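Local coordinates for protein orotidine 5'-phosphate decarboxylase (Sulfolobus solfataricus, PDB 4DBD) that probably catalyses the decarboxylation of orotidine 5'-monophosphate to UMP, the last step of de novo UMP biosynthesis, working as a homodimer with TIM-barrel subunits, at residues 33-36 and 37-41. Residues are numbered along the deposited sequence; the frame is centred on the assembly and turned at random.
Sequences LPLV and LDLGV
L35 and L39 meet one helical turn apart on the short helix 33-39, which follows strand 28-32 of the TIM barrel; their CD1 methyls lie 3.7 Å from each other. The geometry is that of an i to i+4 pair, and the backbone confirms it: L39 N donates to L35 O at 2.8 Å, with an N-H...O angle of 164°. L37 N reaches L33 O in a similarly straight bond.

D38 can be followed outward. Its CB rests 3.3 Å from P34 O; with CG anti to the carbonyl carbon (chi1 -82°), the carboxylate turns back over the previous turn, and CG lies 3.1 Å from P34 O. OD2 then comes to 3.0 Å from P34 O, a pair of acceptors and hence no bond, whereas OD1 forms a salt bridge with R75 of the second subunit. With an alanine here, the R75 guanidinium of the second subunit would probably lose its carboxylate mate, weakening this link across the dimer. P34 and L37 also pack on the second subunit, against R75 and I72 respectively.

The helix ends at L39, and G40 is the first residue to leave helical angles, with a positive phi that would bring a CB too close to the carbonyl oxygen of L39. G40 also occupies the N-cap position of helix 41-48, beside a bound sulfate, while its N makes a weak, bent 2.8 Å hydrogen bond to V36 O.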
loop_
_atom_site.group_PDB
_atom_site.type_symbol
_atom_site.label_atom_id
_atom_site.label_comp_id
_atom_site.label_asym_id
_atom_site.label_seq_id
_atom_site.Cartn_x
_atom_site.Cartn_y
_atom_site.Cartn_z
ATOM N N LEU A 33 -5.119 6.829 2.388
ATOM C CA LEU A 33 -4.734 7.442 1.119
ATOM C C LEU A 33 -5.876 8.215 0.451
ATOM O O LEU A 33 -5.642 9.259 -0.172
ATOM C CB LEU A 33 -4.178 6.392 0.155
ATOM C CG LEU A 33 -2.655 6.264 0.150
ATOM C CD1 LEU A 33 -2.228 4.954 -0.498
ATOM C CD2 LEU A 33 -2.026 7.470 -0.553
ATOM N N PRO A 34 -7.122 7.715 0.569
ATOM C CA PRO A 34 -8.191 8.484 -0.081
ATOM C C PRO A 34 -8.265 9.924 0.424
ATOM O O PRO A 34 -8.530 10.840 -0.373
ATOM C CB PRO A 34 -9.449 7.724 0.320
ATOM C CG PRO A 34 -8.966 6.291 0.496
ATOM C CD PRO A 34 -7.610 6.434 1.122
ATOM N N LEU A 35 -8.044 10.123 1.723
ATOM C CA LEU A 35 -8.106 11.465 2.306
ATOM C C LEU A 35 -6.934 12.301 1.849
ATOM O O LEU A 35 -7.104 13.435 1.378
ATOM C CB LEU A 35 -8.111 11.393 3.835
ATOM C CG LEU A 35 -8.176 12.743 4.555
ATOM C CD1 LEU A 35 -9.554 13.348 4.387
ATOM C CD2 LEU A 35 -7.854 12.605 6.027
ATOM N N VAL A 36 -5.733 11.746 1.988
ATOM C CA VAL A 36 -4.528 12.470 1.608
ATOM C C VAL A 36 -4.548 12.859 0.126
ATOM O O VAL A 36 -4.104 13.941 -0.233
ATOM C CB VAL A 36 -3.267 11.668 1.963
ATOM C CG1 VAL A 36 -2.014 12.384 1.474
ATOM C CG2 VAL A 36 -3.197 11.447 3.472
ATOM N N LEU A 37 -5.093 12.000 -0.732
ATOM C CA LEU A 37 -5.231 12.353 -2.150
ATOM C C LEU A 37 -6.380 13.348 -2.432
ATOM O O LEU A 37 -6.347 14.077 -3.423
ATOM C CB LEU A 37 -5.384 11.101 -3.020
ATOM C CG LEU A 37 -4.260 10.065 -2.926
ATOM C CD1 LEU A 37 -4.608 8.839 -3.746
ATOM C CD2 LEU A 37 -2.912 10.637 -3.375
ATOM N N ASP A 38 -7.398 13.367 -1.577
ATOM C CA ASP A 38 -8.508 14.307 -1.753
ATOM C C ASP A 38 -8.087 15.700 -1.289
ATOM O O ASP A 38 -8.099 16.651 -2.071
ATOM C CB ASP A 38 -9.753 13.847 -0.986
ATOM C CG ASP A 38 -10.562 12.797 -1.738
ATOM O OD1 ASP A 38 -10.511 12.781 -2.991
ATOM O OD2 ASP A 38 -11.261 11.992 -1.071
ATOM N N LEU A 39 -7.699 15.810 -0.022
ATOM C CA LEU A 39 -7.334 17.096 0.570
ATOM C C LEU A 39 -5.938 17.539 0.171
ATOM O O LEU A 39 -5.634 18.738 0.153
ATOM C CB LEU A 39 -7.388 17.017 2.099
ATOM C CG LEU A 39 -8.733 16.730 2.753
ATOM C CD1 LEU A 39 -8.608 16.911 4.258
ATOM C CD2 LEU A 39 -9.809 17.649 2.185
ATOM N N GLY A 40 -5.082 16.571 -0.138
ATOM C CA GLY A 40 -3.670 16.854 -0.311
ATOM C C GLY A 40 -2.942 16.777 1.015
ATOM O O GLY A 40 -3.567 16.781 2.074
ATOM N N VAL A 41 -1.616 16.712 0.959
ATOM C CA VAL A 41 -0.791 16.466 2.139
ATOM C C VAL A 41 -0.825 17.614 3.143
ATOM O O VAL A 41 -0.970 17.388 4.348
ATOM C CB VAL A 41 0.679 16.227 1.741
ATOM C CG1 VAL A 41 1.418 15.468 2.847
ATOM C CG2 VAL A 41 0.755 15.478 0.414
#